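Local coordinates for LPS-assembly lipoprotein (Caulobacter crescentus, PDB 4KWY) that probably takes part in assembling lipopolysaccharide at the outer membrane, as a lipoprotein of the LptE family, at residues S11-V16 / Y44-S49; F68-S73 / V96-A101. All blocks are in the same frame, centred on the assembly; numbering follows the deposited sequence.

How the contacts relate
Contact 1 and contact 2 lie on opposite sides of the chain's centre, with their own centres about 26 Å apart, yet both reach the same mixed sheet, in which strands 44-50 and 67-80 are neighbours. Contact 1 is the parallel pairing within a beta-alpha-beta unit; contact 2 is the antiparallel pairing of a long hairpin. Each is partly buried and has one apolar face turned to helix 104-135. Contact 1 lies nearer the centre, packs its aliphatic residues under two helices, and sets a salt bridge and a tyrosine on its other face. Contact 2, farther out, relies on two aromatic rings beside a leucine-valine pair.

Contact 1. Residues S11-V16 / Y44-S49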
ATOM      1  N   SER A  11       9.771   1.058 -11.541  1.00 71.57           N
ATOM      2  CA  SER A  11       8.761   1.734 -12.342  1.00 70.55           C
ATOM      3  C   SER A  11       8.191   0.799 -13.416  1.00 73.21           C
ATOM      4  O   SER A  11       7.185   1.159 -14.028  1.00 72.26           O
ATOM      5  CB  SER A  11       9.296   3.034 -12.940  1.00 78.25           C
ATOM      6  OG  SER A  11      10.473   2.851 -13.710  1.00 94.74           O
ATOM      7  N   SER A  12       8.784  -0.424 -13.604  1.00 69.01           N
ATOM      8  CA  SER A  12       8.252  -1.432 -14.544  1.00 67.56           C
ATOM      9  C   SER A  12       7.144  -2.277 -13.867  1.00 65.38           C
ATOM     10  O   SER A  12       6.484  -3.069 -14.537  1.00 64.87           O
ATOM     11  CB  SER A  12       9.361  -2.331 -15.090  1.00 72.70           C
ATOM     12  OG  SER A  12       9.812  -3.275 -14.131  1.00 78.29           O
ATOM     13  N   ILE A  13       6.928  -2.085 -12.545  1.00 58.31           N
ATOM     14  CA  ILE A  13       5.919  -2.809 -11.760  1.00 53.35           C
ATOM     15  C   ILE A  13       4.552  -2.092 -11.841  1.00 55.79           C
ATOM     16  O   ILE A  13       4.393  -0.949 -11.394  1.00 56.25           O
ATOM     17  CB  ILE A  13       6.351  -3.035 -10.286  1.00 53.29           C
ATOM     18  CG1 ILE A  13       7.665  -3.835 -10.176  1.00 55.44           C
ATOM     19  CG2 ILE A  13       5.248  -3.713  -9.503  1.00 49.22           C
ATOM     20  CD1 ILE A  13       8.316  -3.842  -8.748  1.00 60.62           C
ATOM     21  N   GLU A  14       3.562  -2.805 -12.369  1.00 49.94           N
ATOM     22  CA  GLU A  14       2.200  -2.307 -12.453  1.00 48.39           C
ATOM     23  C   GLU A  14       1.395  -2.883 -11.305  1.00 49.67           C
ATOM     24  O   GLU A  14       1.265  -4.102 -11.174  1.00 48.64           O
ATOM     25  CB  GLU A  14       1.588  -2.682 -13.786  1.00 50.56           C
ATOM     26  CG  GLU A  14       0.331  -1.916 -14.116  1.00 61.31           C
ATOM     27  CD  GLU A  14      -0.173  -2.302 -15.487  1.00 90.59           C
ATOM     28  OE1 GLU A  14       0.376  -1.795 -16.494  1.00 98.42           O
ATOM     29  OE2 GLU A  14      -1.071  -3.171 -15.551  1.00 83.40           O
ATOM     30  N   THR A  15       0.862  -1.999 -10.478  1.00 45.60           N
ATOM     31  CA  THR A  15       0.117  -2.345  -9.270  1.00 43.99           C
ATOM     32  C   THR A  15      -1.349  -2.522  -9.615  1.00 48.93           C
ATOM     33  O   THR A  15      -1.949  -1.681 -10.285  1.00 52.61           O
ATOM     34  CB  THR A  15       0.394  -1.311  -8.185  1.00 46.92           C
ATOM     35  OG1 THR A  15       1.802  -1.097  -8.167  1.00 41.07           O
ATOM     36  CG2 THR A  15      -0.046  -1.770  -6.799  1.00 46.30           C
ATOM     37  N   VAL A  16      -1.879  -3.682  -9.223  1.00 43.78           N
ATOM     38  CA  VAL A  16      -3.250  -4.161  -9.444  1.00 44.01           C
ATOM     39  C   VAL A  16      -3.937  -4.324  -8.076  1.00 48.31           C
ATOM     40  O   VAL A  16      -3.416  -4.977  -7.165  1.00 45.72           O
ATOM     41  CB  VAL A  16      -3.313  -5.503 -10.259  1.00 46.59           C
ATOM     42  CG1 VAL A  16      -4.732  -5.821 -10.709  1.00 46.47           C
ATOM     43  CG2 VAL A  16      -2.373  -5.496 -11.456  1.00 47.28           C
ATOM     44  N   TYR A  44       6.280  -6.551 -14.414  1.00 44.52           N
ATOM     45  CA  TYR A  44       5.679  -7.240 -13.283  1.00 42.56           C
ATOM     46  C   TYR A  44       4.300  -6.731 -12.989  1.00 46.45           C
ATOM     47  O   TYR A  44       4.017  -5.540 -13.176  1.00 47.11           O
ATOM     48  CB  TYR A  44       6.523  -7.070 -11.997  1.00 43.59           C
ATOM     49  CG  TYR A  44       7.939  -7.572 -12.105  1.00 46.60           C
ATOM     50  CD1 TYR A  44       8.227  -8.933 -12.020  1.00 49.54           C
ATOM     51  CD2 TYR A  44       8.997  -6.689 -12.298  1.00 48.91           C
ATOM     52  CE1 TYR A  44       9.533  -9.407 -12.139  1.00 51.42           C
ATOM     53  CE2 TYR A  44      10.308  -7.148 -12.413  1.00 52.51           C
ATOM     54  CZ  TYR A  44      10.571  -8.507 -12.333  1.00 61.21           C
ATOM     55  OH  TYR A  44      11.858  -8.963 -12.479  1.00 69.10           O
ATOM     56  N   LYS A  45       3.450  -7.630 -12.449  1.00 42.04           N
ATOM     57  CA  LYS A  45       2.110  -7.291 -11.977  1.00 39.70           C
ATOM     58  C   LYS A  45       2.096  -7.480 -10.478  1.00 41.55           C
ATOM     59  O   LYS A  45       2.378  -8.570  -9.990  1.00 41.97           O
ATOM     60  CB  LYS A  45       1.014  -8.105 -12.673  1.00 42.20           C
ATOM     61  CG  LYS A  45       0.872  -7.801 -14.163  1.00 61.38           C
ATOM     62  CD  LYS A  45      -0.032  -6.601 -14.443  1.00 77.65           C
ATOM     63  CE  LYS A  45      -0.163  -6.340 -15.925  1.00 93.37           C
ATOM     64  NZ  LYS A  45      -1.568  -6.047 -16.319  1.00100.81           N
ATOM     65  N   LEU A  46       1.881  -6.398  -9.738  1.00 37.14           N
ATOM     66  CA  LEU A  46       1.820  -6.487  -8.293  1.00 35.16           C
ATOM     67  C   LEU A  46       0.357  -6.502  -7.870  1.00 38.39           C
ATOM     68  O   LEU A  46      -0.326  -5.485  -7.998  1.00 37.87           O
ATOM     69  CB  LEU A  46       2.611  -5.346  -7.604  1.00 34.18           C
ATOM     70  CG  LEU A  46       2.538  -5.307  -6.072  1.00 36.69           C
ATOM     71  CD1 LEU A  46       3.139  -6.543  -5.460  1.00 36.70           C
ATOM     72  CD2 LEU A  46       3.213  -4.068  -5.528  1.00 38.95           C
ATOM     73  N   TYR A  47      -0.105  -7.651  -7.338  1.00 34.93           N
ATOM     74  CA  TYR A  47      -1.481  -7.848  -6.867  1.00 33.13           C
ATOM     75  C   TYR A  47      -1.603  -7.575  -5.400  1.00 38.44           C
ATOM     76  O   TYR A  47      -0.956  -8.252  -4.605  1.00 39.26           O
ATOM     77  CB  TYR A  47      -1.941  -9.268  -7.148  1.00 31.67           C
ATOM     78  CG  TYR A  47      -2.500  -9.399  -8.521  1.00 30.96           C
ATOM     79  CD1 TYR A  47      -1.683  -9.730  -9.596  1.00 33.21           C
ATOM     80  CD2 TYR A  47      -3.863  -9.241  -8.756  1.00 30.69           C
ATOM     81  CE1 TYR A  47      -2.215  -9.941 -10.865  1.00 32.91           C
ATOM     82  CE2 TYR A  47      -4.399  -9.409 -10.024  1.00 31.47           C
ATOM     83  CZ  TYR A  47      -3.570  -9.752 -11.080  1.00 34.69           C
ATOM     84  OH  TYR A  47      -4.112  -9.889 -12.335  1.00 31.44           O
ATOM     85  N   LEU A  48      -2.468  -6.627  -5.036  1.00 35.57           N
ATOM     86  CA  LEU A  48      -2.658  -6.267  -3.642  1.00 35.68           C
ATOM     87  C   LEU A  48      -3.944  -6.839  -3.096  1.00 40.33           C
ATOM     88  O   LEU A  48      -4.978  -6.677  -3.731  1.00 41.04           O
ATOM     89  CB  LEU A  48      -2.692  -4.744  -3.493  1.00 35.02           C
ATOM     90  CG  LEU A  48      -1.539  -3.941  -4.032  1.00 37.69           C
ATOM     91  CD1 LEU A  48      -1.875  -2.481  -3.913  1.00 37.96           C
ATOM     92  CD2 LEU A  48      -0.254  -4.238  -3.271  1.00 36.50           C
ATOM     93  N   SER A  49      -3.889  -7.499  -1.919  1.00 37.08           N
ATOM     94  CA  SER A  49      -5.093  -8.013  -1.246  1.00 38.18           C
ATOM     95  C   SER A  49      -5.208  -7.351   0.112  1.00 41.07           C
ATOM     96  O   SER A  49      -4.623  -7.798   1.105  1.00 40.77           O
ATOM     97  CB  SER A  49      -5.090  -9.531  -1.127  1.00 40.79           C
ATOM     98  OG  SER A  49      -5.042 -10.076  -2.427  1.00 55.42           O
TER
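Val16 lies over one face of the Tyr47 ring, with CB 4.1 Å from the ring centroid in a CH-pi contact and CG1 against the rim at CE2. The two side chains run side by side, and a beta-branched valine suits the place because its other methyl, CG2, meets Lys45 CD 4.0 Å away. The Lys45 chain is bent at chi2 (-85°), which sets CD beside Val16 CG2, and again at chi4, while Glu14, extended beyond CG, comes alongside it. Lys45 NZ closes a salt bridge to Glu14 OE2 at 3.0 Å, meeting it on the syn side but 35° out of the carboxylate plane. Long, charged chains suit this partly exposed face. An alanine in place of Lys45 would probably leave the Glu14 carboxylate without this charged mate and open a gap beside Val16 CG2. On the other, more buried face, suited to aliphatic Ile13 and Leu46, Ile13 CG2 packs on Leu46 CB at 3.6 Å, its CG1 meets Tyr44 CD2, and Thr15 CG2 touches Leu48 CD1 at 3.5 Å. Thr15 OG1 is buried with no partner in the model. Between the two faces runs a parallel ladder: Glu14 N binds Tyr44 O and Glu14 O takes Leu46 N; Val16 N binds Leu46 O at 2.7 Å and Val16 O takes Leu48 N; Tyr44 N to Ser12 O adds a weak bond. These are the two strands of a beta-alpha-beta unit whose helix 21-34 covers Thr15 and Leu48, while helix 104-135 lies against Ile13, Tyr44 and Leu46, and strand 67-80 continues the sheet beyond strand 44-50.

Contact 2. Residues F68-S73 / V96-A101; sequences FELRMS and VTYDSA
Phe68 and Tyr98 meet with their rings nearly parallel, the planes only 10° apart, but slid so far that they barely overlap and the centroids stand 5.4 Å from each other. What covers the tyrosine is the phenylalanine's methylene: Phe68 CB sits over one face of the Tyr98 ring, 3.7 Å from its centroid in a CH-pi contact, and comes within 3.4 Å of CZ on the rim. Tyr98 CG is set between the backbone N and the carbonyl carbon (chi1 60°), a crowded position, and the ring that follows receives Phe68 CB. A flat aromatic suits the site, offering its face to Phe68 CB while its edge, at CE2, meets Leu70 CB. The Phe68 ring, more exposed than that of Tyr98, has Tyr98 OH obliquely placed to it, and its CE1 touches Ser100 CB at 3.9 Å. Leu70 and Val96 lie side by side and point the same way, Leu70 CD2 resting 3.9 Å from Val96 CG2, so that two branched aliphatics extend the apolar surface begun by the rings. On the reverse face Glu69 and Thr97 form the non-hydrogen-bonded pair, where Thr97 CA approaches Phe68 O in a CA-H...O contact. The pairs on both sides of it, Phe68 with Tyr98 and Leu70 with Val96, are hydrogen-bonded in both directions; Phe68 N to Tyr98 O, for one, spans 2.8 Å. This register belongs to the antiparallel hairpin of strands 67-80 and 86-99. Helix 104-135 lies on the Leu70 and Tyr98 face, contributing Gln115 and Gln111, while Leu61 touches Glu69 and Thr97 and the short strand 59-60 pairs with strand 67-80 through Val59 and Glu69.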
ATOM      1  N   PHE A  68      -8.547   6.845  17.661  1.00 46.33           N
ATOM      2  CA  PHE A  68      -8.859   5.591  16.997  1.00 44.80           C
ATOM      3  C   PHE A  68      -7.628   4.929  16.451  1.00 43.70           C
ATOM      4  O   PHE A  68      -6.679   5.627  16.109  1.00 38.89           O
ATOM      5  CB  PHE A  68      -9.837   5.860  15.847  1.00 47.56           C
ATOM      6  CG  PHE A  68     -11.253   6.117  16.284  1.00 52.66           C
ATOM      7  CD1 PHE A  68     -11.645   7.375  16.739  1.00 56.96           C
ATOM      8  CD2 PHE A  68     -12.198   5.102  16.252  1.00 56.95           C
ATOM      9  CE1 PHE A  68     -12.952   7.599  17.179  1.00 61.53           C
ATOM     10  CE2 PHE A  68     -13.497   5.320  16.713  1.00 63.10           C
ATOM     11  CZ  PHE A  68     -13.869   6.569  17.150  1.00 62.72           C
ATOM     12  N   GLU A  69      -7.638   3.577  16.370  1.00 41.78           N
ATOM     13  CA  GLU A  69      -6.556   2.809  15.758  1.00 40.00           C
ATOM     14  C   GLU A  69      -7.088   2.141  14.514  1.00 47.61           C
ATOM     15  O   GLU A  69      -8.147   1.529  14.527  1.00 50.01           O
ATOM     16  CB  GLU A  69      -5.890   1.792  16.683  1.00 41.19           C
ATOM     17  CG  GLU A  69      -4.609   1.234  16.061  1.00 47.79           C
ATOM     18  CD  GLU A  69      -3.796   0.258  16.889  1.00 77.10           C
ATOM     19  OE1 GLU A  69      -4.222  -0.914  17.012  1.00 93.98           O
ATOM     20  OE2 GLU A  69      -2.696   0.641  17.353  1.00 67.00           O
ATOM     21  N   LEU A  70      -6.361   2.300  13.428  1.00 43.42           N
ATOM     22  CA  LEU A  70      -6.718   1.771  12.141  1.00 42.28           C
ATOM     23  C   LEU A  70      -5.611   0.839  11.670  1.00 42.48           C
ATOM     24  O   LEU A  70      -4.427   1.150  11.801  1.00 39.00           O
ATOM     25  CB  LEU A  70      -6.887   2.970  11.239  1.00 42.49           C
ATOM     26  CG  LEU A  70      -7.386   2.738   9.851  1.00 49.08           C
ATOM     27  CD1 LEU A  70      -8.899   2.771   9.811  1.00 51.11           C
ATOM     28  CD2 LEU A  70      -6.882   3.833   9.010  1.00 54.30           C
ATOM     29  N   ARG A  71      -6.002  -0.331  11.175  1.00 41.08           N
ATOM     30  CA  ARG A  71      -5.058  -1.347  10.750  1.00 39.85           C
ATOM     31  C   ARG A  71      -5.188  -1.677   9.278  1.00 40.38           C
ATOM     32  O   ARG A  71      -6.281  -1.912   8.771  1.00 39.33           O
ATOM     33  CB  ARG A  71      -5.231  -2.609  11.586  1.00 41.69           C
ATOM     34  CG  ARG A  71      -4.078  -3.569  11.424  1.00 51.29           C
ATOM     35  CD  ARG A  71      -4.071  -4.567  12.535  1.00 60.44           C
ATOM     36  NE  ARG A  71      -3.324  -5.761  12.154  1.00 66.39           N
ATOM     37  CZ  ARG A  71      -3.757  -7.004  12.329  1.00 76.45           C
ATOM     38  NH1 ARG A  71      -4.948  -7.228  12.870  1.00 67.42           N
ATOM     39  NH2 ARG A  71      -3.002  -8.031  11.964  1.00 62.78           N
HETATM   40  N   MSE A  72      -4.055  -1.645   8.587  1.00 35.31           N
HETATM   41  CA  MSE A  72      -4.021  -2.016   7.189  1.00 32.23           C
HETATM   42  C   MSE A  72      -3.219  -3.309   7.074  1.00 34.82           C
HETATM   43  O   MSE A  72      -2.007  -3.320   7.315  1.00 30.64           O
HETATM   44  CB  MSE A  72      -3.461  -0.919   6.283  1.00 32.16           C
HETATM   45  CG  MSE A  72      -3.484  -1.362   4.813  1.00 39.25           C
HETATM   46 SE   MSE A  72      -2.867  -0.036   3.628  0.75 46.04          SE
HETATM   47  CE  MSE A  72      -4.413   0.065   2.591  1.00 43.67           C
ATOM     48  N   SER A  73      -3.918  -4.387   6.682  1.00 34.08           N
ATOM     49  CA  SER A  73      -3.354  -5.715   6.470  1.00 35.05           C
ATOM     50  C   SER A  73      -3.387  -6.014   4.995  1.00 41.53           C
ATOM     51  O   SER A  73      -4.449  -5.916   4.367  1.00 43.23           O
ATOM     52  CB  SER A  73      -4.147  -6.749   7.249  1.00 39.33           C
ATOM     53  OG  SER A  73      -4.134  -6.409   8.620  1.00 47.73           O
ATOM     54  N   VAL A  96      -1.998   2.756  12.366  1.00 30.95           N
ATOM     55  CA  VAL A  96      -1.978   4.193  12.597  1.00 29.20           C
ATOM     56  C   VAL A  96      -3.066   4.540  13.617  1.00 34.81           C
ATOM     57  O   VAL A  96      -4.020   3.770  13.825  1.00 34.98           O
ATOM     58  CB  VAL A  96      -2.133   5.047  11.304  1.00 31.53           C
ATOM     59  CG1 VAL A  96      -1.015   4.786  10.323  1.00 30.19           C
ATOM     60  CG2 VAL A  96      -3.494   4.852  10.643  1.00 32.07           C
ATOM     61  N   THR A  97      -2.909   5.697  14.257  1.00 30.97           N
ATOM     62  CA  THR A  97      -3.897   6.283  15.131  1.00 31.35           C
ATOM     63  C   THR A  97      -4.300   7.626  14.522  1.00 35.93           C
ATOM     64  O   THR A  97      -3.544   8.216  13.739  1.00 33.24           O
ATOM     65  CB  THR A  97      -3.433   6.416  16.586  1.00 38.34           C
ATOM     66  OG1 THR A  97      -2.347   7.323  16.663  1.00 38.85           O
ATOM     67  CG2 THR A  97      -3.121   5.071  17.256  1.00 33.88           C
ATOM     68  N   TYR A  98      -5.521   8.068  14.824  1.00 34.81           N
ATOM     69  CA  TYR A  98      -6.019   9.383  14.438  1.00 35.11           C
ATOM     70  C   TYR A  98      -6.846   9.874  15.554  1.00 40.80           C
ATOM     71  O   TYR A  98      -7.478   9.083  16.272  1.00 40.30           O
ATOM     72  CB  TYR A  98      -6.760   9.436  13.086  1.00 36.43           C
ATOM     73  CG  TYR A  98      -7.995   8.573  12.969  1.00 38.54           C
ATOM     74  CD1 TYR A  98      -9.253   9.070  13.309  1.00 42.98           C
ATOM     75  CD2 TYR A  98      -7.919   7.280  12.448  1.00 37.98           C
ATOM     76  CE1 TYR A  98     -10.403   8.293  13.155  1.00 47.41           C
ATOM     77  CE2 TYR A  98      -9.061   6.486  12.310  1.00 41.02           C
ATOM     78  CZ  TYR A  98     -10.302   7.003  12.646  1.00 51.27           C
ATOM     79  OH  TYR A  98     -11.426   6.230  12.542  1.00 53.85           O
ATOM     80  N   ASP A  99      -6.763  11.177  15.770  1.00 41.22           N
ATOM     81  CA  ASP A  99      -7.511  11.794  16.834  1.00 45.35           C
ATOM     82  C   ASP A  99      -8.715  12.484  16.215  1.00 58.07           C
ATOM     83  O   ASP A  99      -8.586  13.555  15.626  1.00 59.32           O
ATOM     84  CB  ASP A  99      -6.612  12.738  17.658  1.00 46.01           C
ATOM     85  CG  ASP A  99      -5.831  12.043  18.769  1.00 47.08           C
ATOM     86  OD1 ASP A  99      -5.253  10.982  18.510  1.00 47.08           O
ATOM     87  OD2 ASP A  99      -5.774  12.589  19.882  1.00 48.36           O
ATOM     88  N   SER A 100      -9.881  11.819  16.300  1.00 60.67           N
ATOM     89  CA  SER A 100     -11.180  12.287  15.792  1.00 66.05           C
ATOM     90  C   SER A 100     -11.685  13.558  16.540  1.00 76.46           C
ATOM     91  O   SER A 100     -10.999  14.134  17.395  1.00 75.56           O
ATOM     92  CB  SER A 100     -12.218  11.165  15.883  1.00 72.09           C
ATOM     93  OG  SER A 100     -13.234  11.287  14.903  1.00 83.10           O
ATOM     94  N   ALA A 101     -12.892  13.985  16.194  1.00 79.63           N
ATOM     95  CA  ALA A 101     -13.524  15.175  16.741  1.00 84.09           C
ATOM     96  C   ALA A 101     -15.039  14.976  16.879  1.00 94.71           C
ATOM     97  O   ALA A 101     -15.608  14.096  16.219  1.00 94.94           O
ATOM     98  CB  ALA A 101     -13.230  16.358  15.827  1.00 85.30           C
TER